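D-xylonate dehydratase (Caulobacter crescentus, PDB 5OYN) catalyses the dehydration of D-xylonate to 2-dehydro-3-deoxy-D-arabinonate, and of D-gluconate with similar efficiency, as a homotetramer using a [2Fe-2S] cluster and magnesium. Local coordinates at residues 59-64 / 91-96; 131-136 / 153-158; 313-318 / 379-384; 220-225 / 278-283. All coordinates share one frame; numbering follows the deposited sequence.

Contact 1 (59-64 / 91-96)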
# COMPACT_ATOMS: atom_id res chain seq x y z
N ILE A 59 12.03 5.19 -11.36
CA ILE A 59 12.44 4.19 -10.38
C ILE A 59 12.11 2.84 -11.00
O ILE A 59 10.93 2.52 -11.20
CB ILE A 59 11.75 4.38 -9.01
CG1 ILE A 59 11.96 5.80 -8.49
CG2 ILE A 59 12.31 3.43 -7.96
CD1 ILE A 59 11.21 6.08 -7.21
N ALA A 60 13.13 2.06 -11.35
CA ALA A 60 12.88 0.77 -12.00
C ALA A 60 12.66 -0.27 -10.91
O ALA A 60 13.62 -0.78 -10.31
CB ALA A 60 14.02 0.39 -12.94
N GLN A 61 11.39 -0.57 -10.66
CA GLN A 61 10.97 -1.48 -9.59
C GLN A 61 11.20 -2.92 -9.99
O GLN A 61 10.73 -3.37 -11.04
CB GLN A 61 9.50 -1.27 -9.27
CG GLN A 61 8.98 -2.20 -8.20
CD GLN A 61 9.69 -2.00 -6.88
OE1 GLN A 61 10.73 -2.60 -6.64
NE2 GLN A 61 9.13 -1.15 -6.02
N THR A 62 11.90 -3.66 -9.14
CA THR A 62 12.13 -5.07 -9.41
C THR A 62 11.44 -6.00 -8.43
O THR A 62 11.34 -7.20 -8.70
CB THR A 62 13.64 -5.37 -9.41
OG1 THR A 62 14.22 -4.96 -8.16
CG2 THR A 62 14.31 -4.65 -10.60
N GLY A 63 10.92 -5.47 -7.33
CA GLY A 63 10.27 -6.31 -6.34
C GLY A 63 8.86 -6.66 -6.76
O GLY A 63 8.16 -5.86 -7.38
N SER A 64 8.45 -7.88 -6.42
CA SER A 64 7.07 -8.34 -6.57
C SER A 64 6.93 -9.66 -5.82
O SER A 64 7.91 -10.24 -5.35
CB SER A 64 6.67 -8.51 -8.03
OG SER A 64 7.22 -9.71 -8.52
N PRO A 91 9.15 11.73 -8.91
CA PRO A 91 9.38 10.29 -9.12
C PRO A 91 8.32 9.66 -10.01
O PRO A 91 7.17 10.11 -10.09
CB PRO A 91 9.34 9.72 -7.70
CG PRO A 91 8.55 10.71 -6.90
CD PRO A 91 8.45 12.00 -7.65
N MET A 92 8.73 8.59 -10.69
CA MET A 92 7.89 7.78 -11.57
C MET A 92 8.36 6.35 -11.39
O MET A 92 9.41 5.97 -11.92
CB MET A 92 8.00 8.19 -13.04
CG MET A 92 7.25 9.42 -13.41
SD MET A 92 5.51 9.11 -13.70
CE MET A 92 4.98 10.75 -14.23
N GLU A 93 7.60 5.56 -10.64
CA GLU A 93 7.95 4.16 -10.45
C GLU A 93 7.37 3.35 -11.59
O GLU A 93 6.28 3.66 -12.08
CB GLU A 93 7.44 3.65 -9.10
CG GLU A 93 7.84 2.23 -8.74
CD GLU A 93 7.02 1.72 -7.55
OE1 GLU A 93 7.16 0.51 -7.21
OE2 GLU A 93 6.25 2.52 -6.96
N PHE A 94 8.11 2.35 -12.04
CA PHE A 94 7.65 1.52 -13.14
C PHE A 94 8.37 0.20 -13.05
O PHE A 94 9.42 0.11 -12.40
CB PHE A 94 7.91 2.19 -14.50
CG PHE A 94 9.37 2.42 -14.80
CD1 PHE A 94 10.13 1.44 -15.42
CD2 PHE A 94 9.98 3.62 -14.45
CE1 PHE A 94 11.47 1.65 -15.68
CE2 PHE A 94 11.32 3.83 -14.71
CZ PHE A 94 12.06 2.85 -15.33
N PRO A 95 7.84 -0.85 -13.66
CA PRO A 95 8.42 -2.18 -13.48
C PRO A 95 9.30 -2.61 -14.63
O PRO A 95 9.34 -1.96 -15.68
CB PRO A 95 7.18 -3.07 -13.36
CG PRO A 95 6.18 -2.41 -14.26
CD PRO A 95 6.51 -0.92 -14.31
N VAL A 96 10.00 -3.73 -14.43
CA VAL A 96 10.77 -4.39 -15.46
C VAL A 96 10.37 -5.86 -15.48
O VAL A 96 9.60 -6.33 -14.65
CB VAL A 96 12.29 -4.24 -15.25
CG1 VAL A 96 12.71 -2.81 -15.51
CG2 VAL A 96 12.68 -4.66 -13.84
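The F94 ring lies with one face against the backbone of the neighbouring strand, its CG held between the backbone N and the carbonyl carbon (chi1 63°). A60 CA sits over that face, 4.2 Å from the ring centroid in a CH-pi contact, and A60 CB packs 4.0 Å from F94 CZ. Further along, T62 and V96 run side by side, with T62 CG2 3.6 Å from V96 CG2. The backbones form a parallel ladder: I59 N donates to M92 O, I59 O accepts from F94 N, and Q61 N reaches F94 O at 2.7 Å; a weak bond from V96 N to Q61 O ends it. On the other face, Q61 starts with CG anti to the backbone N (chi1 178°) and bends at chi2 (62°), so that NE2 donates to E93 OE1 at 2.8 Å. The approach is from above the carboxylate plane but within the amide plane. NE2 also bonds H73 O, and Q61 OE1 accepts G63 N at 3.0 Å, so three bonds fix the amide. An alanine here would remove the bonds to E93 OE1 and from G63 N, and would probably loosen both E93 and the backbone at G63. The contact belongs to the beta-alpha-beta unit of strand 56-61, helix 73-87 and strand 90-95: helix 73-87 covers I59, Q61 and E93, helix 109-125 packs on F94, and strand 130-135 flanks strand 56-61.

Contact 2 (131-136 / 153-158)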
# COMPACT_ATOMS: atom_id res chain seq x y z
N VAL A 131 17.43 7.84 -13.44
CA VAL A 131 16.84 6.59 -13.01
C VAL A 131 17.46 6.12 -11.70
O VAL A 131 18.63 6.40 -11.40
CB VAL A 131 16.97 5.51 -14.10
CG1 VAL A 131 18.40 5.05 -14.21
CG2 VAL A 131 16.05 4.33 -13.78
N VAL A 132 16.65 5.44 -10.90
CA VAL A 132 17.11 4.73 -9.71
C VAL A 132 16.86 3.26 -9.97
O VAL A 132 15.70 2.83 -10.08
CB VAL A 132 16.39 5.21 -8.45
CG1 VAL A 132 16.82 4.36 -7.27
CG2 VAL A 132 16.69 6.67 -8.22
N LEU A 133 17.93 2.49 -10.10
CA LEU A 133 17.86 1.07 -10.40
C LEU A 133 17.79 0.30 -9.08
O LEU A 133 18.73 0.34 -8.29
CB LEU A 133 19.08 0.62 -11.23
CG LEU A 133 19.39 1.36 -12.53
CD1 LEU A 133 20.74 0.98 -13.03
CD2 LEU A 133 18.34 1.07 -13.59
N THR A 134 16.67 -0.38 -8.85
CA THR A 134 16.51 -1.22 -7.66
C THR A 134 17.02 -2.61 -8.01
O THR A 134 16.72 -3.14 -9.08
CB THR A 134 15.05 -1.27 -7.18
OG1 THR A 134 14.24 -1.94 -8.16
CG2 THR A 134 14.48 0.13 -6.94
N THR A 135 17.82 -3.19 -7.12
CA THR A 135 18.53 -4.43 -7.44
C THR A 135 18.59 -5.32 -6.21
O THR A 135 18.57 -4.85 -5.07
CB THR A 135 19.99 -4.17 -7.90
OG1 THR A 135 20.75 -3.67 -6.80
CG2 THR A 135 20.06 -3.18 -9.07
N GLY A 136 18.71 -6.62 -6.47
CA GLY A 136 18.87 -7.62 -5.44
C GLY A 136 19.20 -8.98 -6.01
O GLY A 136 20.38 -9.35 -6.08
N ILE A 153 21.50 7.77 -19.40
CA ILE A 153 20.99 8.91 -18.63
C ILE A 153 21.51 8.73 -17.21
O ILE A 153 21.82 7.59 -16.83
CB ILE A 153 19.46 9.00 -18.68
CG1 ILE A 153 18.82 7.65 -18.36
CG2 ILE A 153 18.99 9.48 -20.03
CD1 ILE A 153 17.37 7.78 -17.88
N PRO A 154 21.62 9.78 -16.40
CA PRO A 154 22.18 9.61 -15.05
C PRO A 154 21.42 8.55 -14.26
O PRO A 154 20.19 8.54 -14.21
CB PRO A 154 22.04 11.00 -14.42
CG PRO A 154 21.86 11.94 -15.57
CD PRO A 154 21.22 11.17 -16.67
N ALA A 155 22.18 7.62 -13.67
CA ALA A 155 21.65 6.43 -13.03
C ALA A 155 22.30 6.25 -11.67
O ALA A 155 23.34 6.83 -11.38
CB ALA A 155 21.89 5.18 -13.87
N ILE A 156 21.67 5.43 -10.83
CA ILE A 156 22.24 5.09 -9.52
C ILE A 156 21.58 3.80 -9.06
O ILE A 156 20.38 3.60 -9.28
CB ILE A 156 22.06 6.26 -8.52
CG1 ILE A 156 22.90 6.09 -7.28
CG2 ILE A 156 20.58 6.50 -8.18
CD1 ILE A 156 22.70 7.25 -6.29
N VAL A 157 22.38 2.91 -8.47
CA VAL A 157 21.86 1.62 -8.03
C VAL A 157 21.45 1.73 -6.57
O VAL A 157 22.15 2.34 -5.75
CB VAL A 157 22.90 0.50 -8.21
CG1 VAL A 157 22.55 -0.70 -7.33
CG2 VAL A 157 23.00 0.08 -9.67
N LEU A 158 20.29 1.15 -6.25
CA LEU A 158 19.86 0.95 -4.88
C LEU A 158 19.72 -0.54 -4.65
O LEU A 158 18.93 -1.21 -5.33
CB LEU A 158 18.53 1.66 -4.59
CG LEU A 158 18.03 1.45 -3.15
CD1 LEU A 158 19.05 1.94 -2.11
CD2 LEU A 158 16.72 2.14 -2.97
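This is a pairing of neighbouring parallel strands, 130-135 and 155-159, linked through helix 141-151 in a beta-alpha-beta crossover at one side of the four-stranded parallel sheet. The short strand axes diverge by 26°, and every touching residue is buried. The ladder is best formed toward the C-terminal end, where L158 N donates to L133 O at 2.7 Å, almost straight at 177°. Just before it, L133 N reaches I156 O at 2.8 Å, and just after it T135 N bonds L158 O. At the start, V131 N donates to P154 O, whereas the link from I156 N to V131 O is weak. Side chains alternate between two helical layers. V131, L133, A155 and V157 share one face, where the last three pack on helix 141-151; V131 CG1, in the position between backbone N and carbonyl carbon, meets A155 CB at 3.5 Å, and L133 CD1 obliquely approaches V157 CG2. V132, I156 and L158 face the opposite way, toward helix 241-259, with V132 CG2 alongside I156 CG2 at 3.9 Å. T134 OG1 hydrogen-bonds both A60 O and T62 OG1, tying this pair to strand 56-61. T135, just ahead of the cluster ligand C137, crosses V157 at about a right angle: its OG1 is hydrogen-bonded to N220 OD1 and also lies 3.5 Å from V157 CG1.

Contact 3 (313-318 / 379-384)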
# COMPACT_ATOMS: atom_id res chain seq x y z
N TYR A 313 44.33 -12.49 -9.67
CA TYR A 313 44.43 -13.81 -9.05
C TYR A 313 45.13 -13.78 -7.69
O TYR A 313 44.73 -14.49 -6.76
CB TYR A 313 45.15 -14.78 -10.00
CG TYR A 313 45.37 -16.16 -9.43
CD1 TYR A 313 44.30 -16.91 -8.92
CD2 TYR A 313 46.64 -16.73 -9.40
CE1 TYR A 313 44.50 -18.17 -8.40
CE2 TYR A 313 46.85 -18.00 -8.87
CZ TYR A 313 45.77 -18.71 -8.38
OH TYR A 313 45.95 -19.97 -7.85
N ASP A 314 46.20 -12.98 -7.56
CA ASP A 314 46.99 -12.98 -6.33
C ASP A 314 46.46 -12.01 -5.28
O ASP A 314 47.24 -11.52 -4.45
CB ASP A 314 48.45 -12.66 -6.65
CG ASP A 314 48.65 -11.25 -7.18
OD1 ASP A 314 47.65 -10.53 -7.43
OD2 ASP A 314 49.83 -10.85 -7.36
N ILE A 315 45.17 -11.70 -5.33
CA ILE A 315 44.51 -10.98 -4.24
C ILE A 315 44.15 -11.98 -3.15
O ILE A 315 43.52 -13.02 -3.46
CB ILE A 315 43.27 -10.26 -4.74
CG1 ILE A 315 43.62 -9.33 -5.92
CG2 ILE A 315 42.60 -9.51 -3.59
CD1 ILE A 315 43.94 -7.91 -5.53
N PRO A 316 44.51 -11.75 -1.89
CA PRO A 316 44.09 -12.66 -0.82
C PRO A 316 42.61 -12.49 -0.50
O PRO A 316 41.99 -11.45 -0.76
CB PRO A 316 44.97 -12.26 0.36
CG PRO A 316 45.31 -10.81 0.12
CD PRO A 316 45.26 -10.58 -1.39
N LEU A 317 42.04 -13.54 0.08
CA LEU A 317 40.66 -13.55 0.53
C LEU A 317 40.59 -12.92 1.92
O LEU A 317 41.24 -13.40 2.85
CB LEU A 317 40.12 -14.98 0.58
CG LEU A 317 38.82 -15.17 1.34
CD1 LEU A 317 37.66 -14.52 0.58
CD2 LEU A 317 38.55 -16.64 1.62
N ILE A 318 39.80 -11.85 2.07
CA ILE A 318 39.77 -11.14 3.34
C ILE A 318 38.41 -11.09 4.02
O ILE A 318 38.35 -10.71 5.19
CB ILE A 318 40.35 -9.71 3.22
CG1 ILE A 318 39.74 -8.97 2.04
CG2 ILE A 318 41.86 -9.76 3.12
CD1 ILE A 318 40.06 -7.49 2.07
N PHE A 379 39.48 -9.66 7.26
CA PHE A 379 40.86 -9.85 7.66
C PHE A 379 41.77 -8.78 7.08
O PHE A 379 41.46 -8.17 6.04
CB PHE A 379 41.35 -11.23 7.23
CG PHE A 379 40.92 -12.32 8.16
CD1 PHE A 379 39.69 -12.27 8.80
CD2 PHE A 379 41.75 -13.41 8.39
CE1 PHE A 379 39.29 -13.28 9.66
CE2 PHE A 379 41.36 -14.42 9.25
CZ PHE A 379 40.13 -14.36 9.88
N PRO A 380 42.90 -8.50 7.75
CA PRO A 380 43.88 -7.57 7.18
C PRO A 380 44.55 -8.19 5.96
O PRO A 380 44.76 -9.40 5.90
CB PRO A 380 44.87 -7.33 8.33
CG PRO A 380 44.74 -8.54 9.18
CD PRO A 380 43.34 -9.05 9.04
N TYR A 381 44.83 -7.34 4.98
CA TYR A 381 45.41 -7.79 3.72
C TYR A 381 46.64 -8.67 3.93
O TYR A 381 46.80 -9.70 3.27
CB TYR A 381 45.78 -6.58 2.86
CG TYR A 381 46.07 -6.89 1.41
CD1 TYR A 381 47.29 -7.45 1.04
CD2 TYR A 381 45.15 -6.61 0.42
CE1 TYR A 381 47.57 -7.74 -0.29
CE2 TYR A 381 45.42 -6.89 -0.90
CZ TYR A 381 46.63 -7.45 -1.25
OH TYR A 381 46.89 -7.72 -2.58
N HIS A 382 47.52 -8.29 4.86
CA HIS A 382 48.79 -9.00 4.98
C HIS A 382 48.70 -10.26 5.81
O HIS A 382 49.49 -11.18 5.59
CB HIS A 382 49.87 -8.07 5.51
CG HIS A 382 50.36 -7.11 4.48
ND1 HIS A 382 50.67 -7.52 3.19
CD2 HIS A 382 50.54 -5.77 4.50
CE1 HIS A 382 51.05 -6.47 2.48
NE2 HIS A 382 50.98 -5.40 3.25
N GLU A 383 47.76 -10.35 6.75
CA GLU A 383 47.46 -11.59 7.47
C GLU A 383 46.04 -12.02 7.10
O GLU A 383 45.11 -11.92 7.91
CB GLU A 383 47.61 -11.42 8.98
CG GLU A 383 48.93 -10.80 9.49
CD GLU A 383 50.20 -11.36 8.80
OE1 GLU A 383 50.80 -10.62 7.98
OE2 GLU A 383 50.57 -12.53 9.06
N PRO A 384 45.84 -12.50 5.86
CA PRO A 384 44.48 -12.78 5.39
C PRO A 384 44.03 -14.20 5.70
O PRO A 384 44.62 -14.90 6.52
CB PRO A 384 44.60 -12.55 3.89
CG PRO A 384 45.96 -13.05 3.58
CD PRO A 384 46.83 -12.77 4.80
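P316 overlaps the ring of Y381 from one face, its CG 3.8 Å from the ring centroid and only 9° off the normal, a CH-pi contact centred on the ring. P316 CD lies over the phenol end of the same face, 3.4 Å from Y381 CZ. The aromatic group arrives there because Y381 CG is anti to the backbone N (chi1 -166°), which sends the ring along the other loop as far as I315, whose CD1 approaches the hydroxyl at 4.2 Å. The pyrrolidine of P316 is also met from P384, with P316 CB 3.5 Å from P384 CG, so that Y381 and P384 together grip one proline. Next to it, I318 turns CG2 toward P384, 4.0 Å from P384 CB. One hydrogen bond spans the loops: F379 N donates to I318 O at 2.6 Å, in the carbonyl plane and at 160°. An alanine in place of Y381 would take away the ring face and would probably leave P316 less firmly seated. The contact joins the loop after helix 306-312 to the loop before strand 392-393, bridging the N-terminal and C-terminal family regions far from the annotated sites. Helix 337-347 lies against I315, I318 and Y381, and its E344 accepts Y381 N, while I318 N is hydrogen-bonded to A282 O at the end of helix 270-282.

Contact 4 (220-225 / 278-283); sequences NAVAEA and ALVAAA
All that passes between helices 215-225 and 270-282 here is apolar, for no hydrogen bond crosses the contact. L279 carries most of it: with CG anti to the backbone N (chi1 168°), it places CD2 between two alanines one turn apart, 3.6 Å from A221 CB and equally 3.6 Å from A225 CB. The same methyl lies over the A221 carbonyl, whose oxygen is already bonded to A225 N within the helix. A second touch is between valines that cross obliquely, V222 CG2 meeting V280 CG2 at 3.6 Å; I293 of helix 289-299 packs on both. The short axes approach to 9.7 Å and run at 140° to each other, roughly antiparallel. Polar groups point to other partners: the E224 carboxylate receives the backbone N-H groups of G232 and A234, and N220 ND2 bonds the carbonyl of A216, a residue of the iron-sulphur cluster pocket. L279 also packs on V341 and L342 of helix 337-347. With only methyls and branched aliphatic tips meeting, the fit within this contact appears to be one of shape, a large side chain against small ones, with no directional bond across it.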
# COMPACT_ATOMS: atom_id res chain seq x y z
N ASN A 220 26.13 -6.81 -5.95
CA ASN A 220 25.80 -5.55 -5.30
C ASN A 220 27.05 -4.87 -4.74
O ASN A 220 27.18 -3.65 -4.81
CB ASN A 220 24.72 -5.78 -4.25
CG ASN A 220 23.31 -5.77 -4.87
OD1 ASN A 220 22.79 -4.71 -5.21
ND2 ASN A 220 22.75 -6.96 -5.11
N ALA A 221 27.99 -5.65 -4.22
CA ALA A 221 29.30 -5.09 -3.88
C ALA A 221 29.99 -4.53 -5.11
O ALA A 221 30.65 -3.49 -5.04
CB ALA A 221 30.16 -6.14 -3.20
N VAL A 222 29.83 -5.20 -6.26
CA VAL A 222 30.45 -4.73 -7.50
C VAL A 222 29.95 -3.33 -7.84
O VAL A 222 30.74 -2.42 -8.08
CB VAL A 222 30.18 -5.71 -8.65
CG1 VAL A 222 30.29 -5.01 -10.02
CG2 VAL A 222 31.10 -6.91 -8.55
N ALA A 223 28.63 -3.15 -7.86
CA ALA A 223 28.10 -1.84 -8.21
C ALA A 223 28.63 -0.77 -7.28
O ALA A 223 28.73 0.40 -7.67
CB ALA A 223 26.57 -1.85 -8.19
N GLU A 224 28.94 -1.12 -6.03
CA GLU A 224 29.56 -0.14 -5.15
C GLU A 224 30.99 0.13 -5.58
O GLU A 224 31.39 1.29 -5.75
CB GLU A 224 29.50 -0.61 -3.69
CG GLU A 224 29.31 0.55 -2.70
CD GLU A 224 29.32 0.12 -1.22
OE1 GLU A 224 28.71 -0.91 -0.86
OE2 GLU A 224 29.93 0.85 -0.41
N ALA A 225 31.76 -0.93 -5.82
CA ALA A 225 33.13 -0.79 -6.30
C ALA A 225 33.17 -0.03 -7.63
O ALA A 225 34.08 0.78 -7.86
CB ALA A 225 33.78 -2.16 -6.47
N ALA A 278 38.96 -6.34 -8.65
CA ALA A 278 39.77 -6.52 -7.46
C ALA A 278 38.90 -6.86 -6.27
O ALA A 278 39.20 -7.79 -5.51
CB ALA A 278 40.61 -5.28 -7.18
N LEU A 279 37.78 -6.13 -6.12
CA LEU A 279 36.89 -6.38 -5.00
C LEU A 279 36.33 -7.80 -5.05
O LEU A 279 36.30 -8.49 -4.03
CB LEU A 279 35.76 -5.36 -5.00
CG LEU A 279 34.66 -5.77 -4.04
CD1 LEU A 279 35.06 -5.40 -2.62
CD2 LEU A 279 33.41 -5.08 -4.46
N VAL A 280 35.90 -8.25 -6.23
CA VAL A 280 35.34 -9.59 -6.33
C VAL A 280 36.29 -10.62 -5.73
O VAL A 280 35.87 -11.52 -5.00
CB VAL A 280 35.01 -9.94 -7.79
CG1 VAL A 280 34.56 -11.39 -7.87
CG2 VAL A 280 33.96 -9.01 -8.31
N ALA A 281 37.59 -10.48 -6.00
CA ALA A 281 38.54 -11.51 -5.58
C ALA A 281 38.76 -11.47 -4.07
O ALA A 281 38.77 -12.52 -3.42
CB ALA A 281 39.85 -11.36 -6.33
N ALA A 282 38.95 -10.27 -3.51
CA ALA A 282 39.19 -10.12 -2.08
C ALA A 282 38.00 -10.56 -1.24
O ALA A 282 38.18 -10.96 -0.08
CB ALA A 282 39.54 -8.67 -1.74
N ALA A 283 36.79 -10.50 -1.80
CA ALA A 283 35.56 -10.81 -1.09
C ALA A 283 35.11 -12.25 -1.26
O ALA A 283 34.02 -12.60 -0.81
CB ALA A 283 34.43 -9.89 -1.57

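Overall arrangement
Contacts 1 and 2 share one parallel sheet, their centres 10 Å apart, and A60 N to V132 O, at 3.0 Å, is one rung between their middle strands. The centres of contacts 2 and 4 are 17 Å apart, yet the two touch through T135 OG1 and N220 OD1. Contact 3 joins contact 4 at the end of helix 270-282, through the I318 N to A282 O bond, and lies across the chain's centre from contact 1 (38 Å between centres). The C-terminal ends of the sheet strands point toward the cluster region: the side chains of T62, just past its strand, and of T135 lie about 10 Å from a [2Fe-2S] cluster. The side chain of A221 is about 13 Å from a cluster and that of V280 about 14 Å from magnesium.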